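Long-range contacts in protein piwi (Drosophila melanogaster, PDB 6KR6), which binds piRNAs directly and, in complexes with them, represses transposable elements in the germ line: residues A[576-582]-A[593-599]; A[764-769]-A[777-783]. All blocks are in the same frame, centred on the assembly; numbering follows the deposited sequence.

Contact 1: residues A[576-582]-A[593-599]. With ZN (zinc ion), chain N.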
ATOM      1  N   MET A 576       6.163 -24.086   6.449  1.00 67.33           N
ATOM      2  CA  MET A 576       6.512 -23.432   5.198  1.00 66.09           C
ATOM      3  C   MET A 576       5.864 -22.057   5.181  1.00 66.92           C
ATOM      4  O   MET A 576       4.635 -21.945   5.261  1.00 67.44           O
ATOM      5  CB  MET A 576       6.061 -24.267   4.001  1.00 62.62           C
ATOM      6  CG  MET A 576       5.919 -23.496   2.699  1.00 57.84           C
ATOM      7  SD  MET A 576       5.952 -24.632   1.300  1.00 70.43           S
ATOM      8  CE  MET A 576       5.163 -23.652   0.030  1.00 66.17           C
ATOM      9  N   THR A 577       6.686 -21.017   5.096  1.00 69.47           N
ATOM     10  CA  THR A 577       6.207 -19.644   5.039  1.00 72.82           C
ATOM     11  C   THR A 577       6.200 -19.185   3.591  1.00 68.36           C
ATOM     12  O   THR A 577       7.220 -19.283   2.901  1.00 71.66           O
ATOM     13  CB  THR A 577       7.085 -18.716   5.878  1.00 71.36           C
ATOM     14  OG1 THR A 577       7.359 -19.330   7.143  1.00 81.23           O
ATOM     15  CG2 THR A 577       6.379 -17.392   6.113  1.00 73.46           C
ATOM     16  N   ILE A 578       5.054 -18.695   3.129  1.00 62.57           N
ATOM     17  CA  ILE A 578       4.893 -18.246   1.753  1.00 69.44           C
ATOM     18  C   ILE A 578       4.652 -16.745   1.744  1.00 64.20           C
ATOM     19  O   ILE A 578       3.866 -16.222   2.543  1.00 66.37           O
ATOM     20  CB  ILE A 578       3.741 -18.972   1.035  1.00 71.05           C
ATOM     21  CG1 ILE A 578       3.844 -20.484   1.216  1.00 60.69           C
ATOM     22  CG2 ILE A 578       3.751 -18.634  -0.445  1.00 68.17           C
ATOM     23  CD1 ILE A 578       2.692 -21.233   0.577  1.00 65.14           C
ATOM     24  N   GLY A 579       5.337 -16.057   0.838  1.00 65.40           N
ATOM     25  CA  GLY A 579       5.045 -14.673   0.531  1.00 70.08           C
ATOM     26  C   GLY A 579       4.692 -14.544  -0.938  1.00 64.31           C
ATOM     27  O   GLY A 579       5.133 -15.337  -1.768  1.00 62.42           O
ATOM     28  N   PHE A 580       3.887 -13.535  -1.254  1.00 65.13           N
ATOM     29  CA  PHE A 580       3.399 -13.357  -2.616  1.00 72.14           C
ATOM     30  C   PHE A 580       3.125 -11.881  -2.850  1.00 70.31           C
ATOM     31  O   PHE A 580       2.519 -11.223  -2.001  1.00 70.52           O
ATOM     32  CB  PHE A 580       2.129 -14.187  -2.852  1.00 68.89           C
ATOM     33  CG  PHE A 580       1.485 -13.954  -4.191  1.00 68.65           C
ATOM     34  CD1 PHE A 580       2.024 -14.507  -5.340  1.00 74.88           C
ATOM     35  CD2 PHE A 580       0.326 -13.200  -4.296  1.00 69.67           C
ATOM     36  CE1 PHE A 580       1.432 -14.297  -6.570  1.00 71.28           C
ATOM     37  CE2 PHE A 580      -0.270 -12.991  -5.525  1.00 75.61           C
ATOM     38  CZ  PHE A 580       0.284 -13.541  -6.663  1.00 82.60           C
ATOM     39  N   ASP A 581       3.582 -11.359  -3.987  1.00 67.29           N
ATOM     40  CA  ASP A 581       3.218  -9.994  -4.354  1.00 70.38           C
ATOM     41  C   ASP A 581       3.146  -9.871  -5.870  1.00 80.81           C
ATOM     42  O   ASP A 581       3.475 -10.799  -6.610  1.00 80.45           O
ATOM     43  CB  ASP A 581       4.182  -8.950  -3.765  1.00 71.87           C
ATOM     44  CG  ASP A 581       3.569  -7.546  -3.715  1.00 95.11           C
ATOM     45  OD1 ASP A 581       2.445  -7.367  -4.231  1.00104.13           O
ATOM     46  OD2 ASP A 581       4.193  -6.619  -3.158  1.00 87.83           O
ATOM     47  N   ILE A 582       2.687  -8.702  -6.320  1.00 80.61           N
ATOM     48  CA  ILE A 582       2.409  -8.444  -7.724  1.00 80.11           C
ATOM     49  C   ILE A 582       3.030  -7.113  -8.122  1.00 80.20           C
ATOM     50  O   ILE A 582       3.288  -6.244  -7.288  1.00 76.46           O
ATOM     51  CB  ILE A 582       0.893  -8.449  -8.017  1.00 86.61           C
ATOM     52  CG1 ILE A 582       0.100  -7.980  -6.790  1.00 96.08           C
ATOM     53  CG2 ILE A 582       0.439  -9.839  -8.429  1.00 85.16           C
ATOM     54  CD1 ILE A 582       0.164  -6.487  -6.522  1.00103.24           C
ATOM     55  N   TYR A 593       3.026  -9.134 -13.081  1.00 98.58           N
ATOM     56  CA  TYR A 593       3.806 -10.301 -12.691  1.00 83.34           C
ATOM     57  C   TYR A 593       3.585 -10.603 -11.216  1.00 76.75           C
ATOM     58  O   TYR A 593       3.682  -9.705 -10.373  1.00 75.86           O
ATOM     59  CB  TYR A 593       5.293 -10.085 -12.975  1.00 78.04           C
ATOM     60  CG  TYR A 593       5.607  -9.975 -14.446  1.00 79.10           C
ATOM     61  CD1 TYR A 593       5.744 -11.112 -15.232  1.00 77.87           C
ATOM     62  CD2 TYR A 593       5.757  -8.736 -15.053  1.00 76.17           C
ATOM     63  CE1 TYR A 593       6.028 -11.017 -16.580  1.00 85.71           C
ATOM     64  CE2 TYR A 593       6.042  -8.632 -16.400  1.00 79.38           C
ATOM     65  CZ  TYR A 593       6.176  -9.775 -17.159  1.00 83.82           C
ATOM     66  OH  TYR A 593       6.459  -9.684 -18.502  1.00 88.11           O
ATOM     67  N   GLY A 594       3.276 -11.863 -10.920  1.00 73.29           N
ATOM     68  CA  GLY A 594       3.125 -12.335  -9.560  1.00 71.71           C
ATOM     69  C   GLY A 594       4.278 -13.219  -9.142  1.00 82.24           C
ATOM     70  O   GLY A 594       4.606 -14.201  -9.821  1.00 75.45           O
ATOM     71  N   ALA A 595       4.910 -12.861  -8.026  1.00 77.30           N
ATOM     72  CA  ALA A 595       6.062 -13.568  -7.490  1.00 68.29           C
ATOM     73  C   ALA A 595       5.694 -14.231  -6.171  1.00 69.32           C
ATOM     74  O   ALA A 595       5.023 -13.625  -5.321  1.00 69.28           O
ATOM     75  CB  ALA A 595       7.243 -12.618  -7.289  1.00 69.39           C
ATOM     76  N   LEU A 596       6.151 -15.474  -6.012  1.00 71.83           N
ATOM     77  CA  LEU A 596       5.856 -16.304  -4.852  1.00 78.73           C
ATOM     78  C   LEU A 596       7.150 -16.882  -4.297  1.00 72.11           C
ATOM     79  O   LEU A 596       7.927 -17.505  -5.033  1.00 68.08           O
ATOM     80  CB  LEU A 596       4.884 -17.432  -5.212  1.00 67.83           C
ATOM     81  CG  LEU A 596       4.417 -18.306  -4.048  1.00 64.41           C
ATOM     82  CD1 LEU A 596       2.899 -18.310  -3.964  1.00 75.93           C
ATOM     83  CD2 LEU A 596       4.953 -19.725  -4.176  1.00 68.96           C
ATOM     84  N   ILE A 597       7.370 -16.673  -3.001  1.00 61.26           N
ATOM     85  CA  ILE A 597       8.542 -17.154  -2.283  1.00 63.39           C
ATOM     86  C   ILE A 597       8.068 -18.115  -1.203  1.00 68.96           C
ATOM     87  O   ILE A 597       7.018 -17.899  -0.593  1.00 68.61           O
ATOM     88  CB  ILE A 597       9.341 -15.993  -1.659  1.00 67.51           C
ATOM     89  CG1 ILE A 597       9.394 -14.797  -2.614  1.00 69.88           C
ATOM     90  CG2 ILE A 597      10.742 -16.450  -1.273  1.00 62.90           C
ATOM     91  CD1 ILE A 597      10.075 -15.073  -3.935  1.00 68.14           C
ATOM     92  N   ALA A 598       8.843 -19.170  -0.962  1.00 64.81           N
ATOM     93  CA  ALA A 598       8.431 -20.222  -0.038  1.00 61.88           C
ATOM     94  C   ALA A 598       9.640 -20.750   0.716  1.00 66.38           C
ATOM     95  O   ALA A 598      10.613 -21.188   0.099  1.00 72.55           O
ATOM     96  CB  ALA A 598       7.731 -21.356  -0.786  1.00 67.31           C
ATOM     97  N   SER A 599       9.570 -20.725   2.044  1.00 66.06           N
ATOM     98  CA  SER A 599      10.613 -21.313   2.868  1.00 65.00           C
ATOM     99  C   SER A 599      10.451 -22.830   2.916  1.00 66.73           C
ATOM    100  O   SER A 599       9.430 -23.388   2.506  1.00 68.96           O
ATOM    101  CB  SER A 599      10.581 -20.731   4.279  1.00 67.91           C
ATOM    102  OG  SER A 599       9.672 -21.442   5.104  1.00 72.88           O
TER
HETATM  103 ZN    ZN N 912       2.447  -5.563  -3.340  0.79112.63          ZN

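Contact 2: residues A[764-769]-A[777-783]. With HG (mercury (II) ion), chain G; nucleotides of chain B.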
ATOM      1  N   MET A 764       9.719 -13.678  11.441  1.00 69.54           N
ATOM      2  CA  MET A 764       9.842 -13.715   9.988  1.00 64.18           C
ATOM      3  C   MET A 764      10.213 -12.358   9.410  1.00 66.43           C
ATOM      4  O   MET A 764      10.666 -12.287   8.263  1.00 66.76           O
ATOM      5  CB  MET A 764       8.539 -14.214   9.359  1.00 68.82           C
ATOM      6  CG  MET A 764       8.161 -15.639   9.743  1.00 75.14           C
ATOM      7  SD  MET A 764       9.452 -16.845   9.379  1.00 75.41           S
ATOM      8  CE  MET A 764       9.681 -16.582   7.624  1.00 79.58           C
ATOM      9  N   CYS A 765      10.011 -11.283  10.169  1.00 70.52           N
ATOM     10  CA  CYS A 765      10.472  -9.961   9.754  1.00 63.97           C
ATOM     11  C   CYS A 765      11.987  -9.780   9.857  1.00 67.88           C
ATOM     12  O   CYS A 765      12.488  -8.724   9.459  1.00 64.72           O
ATOM     13  CB  CYS A 765       9.770  -8.878  10.577  1.00 65.64           C
ATOM     14  SG  CYS A 765       8.120  -8.443   9.981  1.00 67.97           S
ATOM     15  N   HIS A 766      12.728 -10.768  10.363  1.00 69.09           N
ATOM     16  CA  HIS A 766      14.167 -10.639  10.576  1.00 66.75           C
ATOM     17  C   HIS A 766      15.014 -11.248   9.462  1.00 69.11           C
ATOM     18  O   HIS A 766      16.244 -11.231   9.568  1.00 71.61           O
ATOM     19  CB  HIS A 766      14.574 -11.297  11.905  1.00 61.21           C
ATOM     20  CG  HIS A 766      14.167 -10.530  13.125  1.00 66.70           C
ATOM     21  ND1 HIS A 766      12.881 -10.547  13.621  1.00 71.05           N
ATOM     22  CD2 HIS A 766      14.883  -9.743  13.962  1.00 73.06           C
ATOM     23  CE1 HIS A 766      12.819  -9.793  14.704  1.00 66.09           C
ATOM     24  NE2 HIS A 766      14.021  -9.294  14.933  1.00 70.47           N
ATOM     25  N   LEU A 767      14.403 -11.781   8.403  1.00 58.88           N
ATOM     26  CA  LEU A 767      15.093 -12.688   7.493  1.00 65.52           C
ATOM     27  C   LEU A 767      15.264 -12.128   6.081  1.00 69.99           C
ATOM     28  O   LEU A 767      15.411 -12.893   5.126  1.00 66.68           O
ATOM     29  CB  LEU A 767      14.361 -14.029   7.436  1.00 64.93           C
ATOM     30  CG  LEU A 767      14.347 -14.876   8.711  1.00 66.84           C
ATOM     31  CD1 LEU A 767      13.306 -15.979   8.603  1.00 58.67           C
ATOM     32  CD2 LEU A 767      15.723 -15.464   8.981  1.00 69.01           C
ATOM     33  N   TYR A 768      15.253 -10.806   5.923  1.00 66.81           N
ATOM     34  CA  TYR A 768      15.537 -10.193   4.627  1.00 62.25           C
ATOM     35  C   TYR A 768      17.026  -9.873   4.573  1.00 67.79           C
ATOM     36  O   TYR A 768      17.493  -8.939   5.231  1.00 76.51           O
ATOM     37  CB  TYR A 768      14.692  -8.943   4.401  1.00 69.60           C
ATOM     38  CG  TYR A 768      14.832  -8.374   3.005  1.00 72.52           C
ATOM     39  CD1 TYR A 768      14.395  -9.089   1.897  1.00 68.06           C
ATOM     40  CD2 TYR A 768      15.401  -7.124   2.795  1.00 68.06           C
ATOM     41  CE1 TYR A 768      14.525  -8.579   0.619  1.00 63.22           C
ATOM     42  CE2 TYR A 768      15.530  -6.604   1.521  1.00 65.60           C
ATOM     43  CZ  TYR A 768      15.091  -7.335   0.438  1.00 68.30           C
ATOM     44  OH  TYR A 768      15.220  -6.818  -0.830  1.00 76.84           O
ATOM     45  N   TYR A 769      17.767 -10.641   3.775  1.00 70.89           N
ATOM     46  CA  TYR A 769      19.222 -10.628   3.830  1.00 70.25           C
ATOM     47  C   TYR A 769      19.855  -9.409   3.168  1.00 73.79           C
ATOM     48  O   TYR A 769      21.048  -9.167   3.379  1.00 82.68           O
ATOM     49  CB  TYR A 769      19.766 -11.909   3.198  1.00 62.86           C
ATOM     50  CG  TYR A 769      19.374 -13.154   3.960  1.00 70.74           C
ATOM     51  CD1 TYR A 769      19.391 -13.173   5.350  1.00 64.75           C
ATOM     52  CD2 TYR A 769      18.972 -14.304   3.294  1.00 72.54           C
ATOM     53  CE1 TYR A 769      19.028 -14.304   6.053  1.00 62.28           C
ATOM     54  CE2 TYR A 769      18.606 -15.440   3.988  1.00 65.31           C
ATOM     55  CZ  TYR A 769      18.637 -15.434   5.367  1.00 66.62           C
ATOM     56  OH  TYR A 769      18.271 -16.563   6.060  1.00 75.56           O
ATOM     57  N   VAL A 777       7.927  -5.494   6.350  1.00 71.48           N
ATOM     58  CA  VAL A 777       7.029  -6.616   6.084  1.00 67.16           C
ATOM     59  C   VAL A 777       7.759  -7.916   6.400  1.00 63.07           C
ATOM     60  O   VAL A 777       8.985  -7.900   6.582  1.00 67.47           O
ATOM     61  CB  VAL A 777       6.539  -6.601   4.626  1.00 67.38           C
ATOM     62  CG1 VAL A 777       5.844  -5.289   4.307  1.00 72.32           C
ATOM     63  CG2 VAL A 777       7.699  -6.855   3.671  1.00 61.31           C
ATOM     64  N   PRO A 778       7.061  -9.050   6.500  1.00 66.79           N
ATOM     65  CA  PRO A 778       7.760 -10.338   6.587  1.00 67.90           C
ATOM     66  C   PRO A 778       8.733 -10.524   5.430  1.00 69.02           C
ATOM     67  O   PRO A 778       8.545  -9.982   4.338  1.00 73.28           O
ATOM     68  CB  PRO A 778       6.619 -11.358   6.540  1.00 63.62           C
ATOM     69  CG  PRO A 778       5.476 -10.641   7.167  1.00 66.79           C
ATOM     70  CD  PRO A 778       5.617  -9.192   6.770  1.00 63.50           C
ATOM     71  N   ALA A 779       9.781 -11.312   5.683  1.00 71.21           N
ATOM     72  CA  ALA A 779      10.894 -11.410   4.742  1.00 71.62           C
ATOM     73  C   ALA A 779      10.458 -11.986   3.402  1.00 70.72           C
ATOM     74  O   ALA A 779      10.864 -11.489   2.346  1.00 63.96           O
ATOM     75  CB  ALA A 779      12.010 -12.257   5.342  1.00 70.19           C
ATOM     76  N   VAL A 780       9.642 -13.043   3.423  1.00 67.09           N
ATOM     77  CA  VAL A 780       9.187 -13.646   2.173  1.00 66.05           C
ATOM     78  C   VAL A 780       8.384 -12.649   1.348  1.00 63.92           C
ATOM     79  O   VAL A 780       8.462 -12.648   0.114  1.00 62.80           O
ATOM     80  CB  VAL A 780       8.384 -14.929   2.459  1.00 71.02           C
ATOM     81  CG1 VAL A 780       9.298 -16.016   3.007  1.00 69.42           C
ATOM     82  CG2 VAL A 780       7.256 -14.643   3.438  1.00 64.08           C
ATOM     83  N   CYS A 781       7.628 -11.766   2.006  1.00 70.13           N
ATOM     84  CA  CYS A 781       6.847 -10.772   1.274  1.00 67.30           C
ATOM     85  C   CYS A 781       7.750  -9.747   0.597  1.00 69.87           C
ATOM     86  O   CYS A 781       7.507  -9.356  -0.553  1.00 66.45           O
ATOM     87  CB  CYS A 781       5.863 -10.084   2.222  1.00 61.93           C
ATOM     88  SG  CYS A 781       4.204  -9.826   1.552  1.00 71.15           S
ATOM     89  N   GLN A 782       8.798  -9.298   1.294  1.00 66.36           N
ATOM     90  CA  GLN A 782       9.747  -8.370   0.688  1.00 58.95           C
ATOM     91  C   GLN A 782      10.510  -9.037  -0.453  1.00 65.01           C
ATOM     92  O   GLN A 782      10.803  -8.399  -1.471  1.00 64.14           O
ATOM     93  CB  GLN A 782      10.712  -7.842   1.750  1.00 66.46           C
ATOM     94  CG  GLN A 782      11.659  -6.761   1.253  1.00 74.99           C
ATOM     95  CD  GLN A 782      11.024  -5.384   1.229  1.00 81.98           C
ATOM     96  OE1 GLN A 782      10.214  -5.045   2.092  1.00 82.85           O
ATOM     97  NE2 GLN A 782      11.390  -4.581   0.236  1.00 81.81           N
ATOM     98  N   TYR A 783      10.833 -10.326  -0.302  1.00 66.32           N
ATOM     99  CA  TYR A 783      11.446 -11.077  -1.394  1.00 63.16           C
ATOM    100  C   TYR A 783      10.529 -11.126  -2.608  1.00 62.03           C
ATOM    101  O   TYR A 783      10.978 -10.940  -3.746  1.00 67.45           O
ATOM    102  CB  TYR A 783      11.786 -12.495  -0.935  1.00 67.52           C
ATOM    103  CG  TYR A 783      12.984 -12.605  -0.014  1.00 67.34           C
ATOM    104  CD1 TYR A 783      14.170 -11.941  -0.298  1.00 64.86           C
ATOM    105  CD2 TYR A 783      12.928 -13.381   1.138  1.00 64.64           C
ATOM    106  CE1 TYR A 783      15.263 -12.047   0.540  1.00 64.77           C
ATOM    107  CE2 TYR A 783      14.014 -13.489   1.982  1.00 63.51           C
ATOM    108  CZ  TYR A 783      15.178 -12.820   1.678  1.00 66.00           C
ATOM    109  OH  TYR A 783      16.261 -12.927   2.518  1.00 67.87           O
TER
HETATM  110 HG    HG G 905       5.299  -7.470   0.663  0.72 71.72          HG
ATOM    111  P     U B   4      17.094  -3.063  -1.535  1.00 93.95           P
ATOM    112  OP1   U B   4      16.624  -4.470  -1.589  1.00 77.66           O
ATOM    113  OP2   U B   4      17.585  -2.396  -2.768  1.00104.14           O
ATOM    114  O5'   U B   4      15.911  -2.183  -0.938  1.00 94.01           O
ATOM    115  C5'   U B   4      15.533  -2.314   0.428  1.00101.20           C
ATOM    116  C4'   U B   4      15.138  -0.990   1.029  1.00119.84           C
ATOM    117  O4'   U B   4      16.245  -0.055   0.900  1.00126.28           O
ATOM    118  C3'   U B   4      13.926  -0.315   0.388  1.00120.45           C
ATOM    119  O3'   U B   4      13.142   0.324   1.394  1.00125.71           O
ATOM    120  C2'   U B   4      14.556   0.736  -0.521  1.00119.71           C
ATOM    121  O2'   U B   4      13.731   1.849  -0.794  1.00116.67           O
ATOM    122  C1'   U B   4      15.799   1.130   0.270  1.00122.30           C
ATOM    123  N1    U B   4      16.890   1.654  -0.567  1.00125.02           N
ATOM    124  C2    U B   4      17.767   2.565  -0.008  1.00122.96           C
ATOM    125  O2    U B   4      17.692   2.933   1.153  1.00124.55           O
ATOM    126  N3    U B   4      18.748   3.016  -0.855  1.00123.98           N
ATOM    127  C4    U B   4      18.931   2.667  -2.178  1.00119.36           C
ATOM    128  O4    U B   4      19.863   3.163  -2.813  1.00118.24           O
ATOM    129  C5    U B   4      17.976   1.730  -2.686  1.00118.56           C
ATOM    130  C6    U B   4      17.010   1.272  -1.883  1.00123.37           C
TER

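Contact 1: residues A[576-582]-A[593-599]
Ile578 and Leu596 meet on one face of a beta hairpin in the RNase H-like Piwi domain, where strands 575-584 and 592-599 run antiparallel. The usual beta alternation sends side chains to the two faces in turn. On the face of Ile578, Phe580, Leu596 and Ala598, branches from the two strands interlock: the Ile578 and Leu596 side chains pass at a slant, with CG2 of Ile578 3.6 Å from CD1 of Leu596. Leu596 CG stands anti to its backbone nitrogen (chi1 -176°), an orientation that carries the branch toward this neighbour. The Phe580 ring presents an edge to Leu596, its CD1 lying 4.1 Å from CB of that residue. Farther along, the extended Met576 side chain reaches across so that its CE touches Ala598 CB. Helix 625-640 packs over this layer through Met628 and Ile629.

Beneath the side chains, reciprocal backbone bonds join Gly579 with Ile597 and Asp581 with Ala595. At the far end the pattern changes, since the Thr577 N-H is taken by the Ser599 hydroxyl oxygen OG at 3.0 Å in an almost straight bond (177°), while Ser599 N donates to Thr577 O.

The other face, covered by helix 779-795, carries Asp581, probably an active-site residue, as in related proteins. Its partner across the strands is Ala595, and on this face the Asp581 carboxylate binds a zinc ion that Asp652 of the adjacent parallel strand also binds. Both carboxylate oxygens grip the metal, OD1 and OD2 of Asp581 each lying 2.0 Å from the zinc.

Contact 2: residues A[764-769]-A[777-783]
Tyr768 and Tyr783 bury more surface than any other residues where the loop 764-769 folds back on the start of helix 779-795, with Ala779 next. The case illustrates how a helix N terminus can be pinned by a preceding loop while the same loop contacts an RNA phosphate. The Tyr768 and Tyr783 rings meet obliquely, their planes at 48° and centroids 5.0 Å apart, with CD1 of Tyr768 over a face of the Tyr783 ring. Gln782 adds a CH-pi contact: its CG sits above the centre of the Tyr768 ring, 3.5 Å from the centroid. A chi1 of -173° swings the Tyr768 ring away from its own backbone N, and the hydroxyl OH donates to OP1 of U4 of chain B at 2.8 Å, the phosphate oxygen lying in the ring plane. A leucine at Tyr768 would probably leave this phosphate without its hydroxyl donor and Gln782 CG without the aromatic face beneath it.

The Tyr783 hydroxyl bridges two backbone groups of the loop. It accepts the Tyr769 N-H, with N and OH 3.0 Å apart, and gives a weak bond to Leu767 O, so the backbone on both sides of Tyr768 is tied to one atom of the helix.

Ala779 points its methyl into the loop, where CB comes within 3.6 Å of Leu767 CB. Ala779 N, the first amide of the helix after the N-cap Pro778, donates to Met764 O at 2.9 Å, from well above the carbonyl plane.

Around this junction, Met567 and Ile568 of strand 567-568 and Tyr608 of strand 608-614 pack against Leu767, while Tyr743 of strand 741-745 touches Cys765 and Pro778, so the start of helix 779-795 is joined to the end of helix 754-764 at Met764 and is flanked by strand 741-745.

How the contacts relate
Followed from the N terminus, the chain meets the two contacts in series, illustrating how local closures can be assembled into one Piwi domain. Contact 1 closes the hairpin loop between strands 575-584 and 592-599. The chain then runs through helix 625-640 and strand 646-652 before contact 2 closes a short loop between helices 754-764 and 779-795. Neither nests in nor crosses the other, yet their centres lie only 11 Å apart. Helix 779-795 packs on the hairpin: Val780 CG2 is 3.5 Å from Gly579 N, and Ile597 CG1 touches Tyr783 CB. Together they join the zinc-bearing sheet to the RNA-contacting loop.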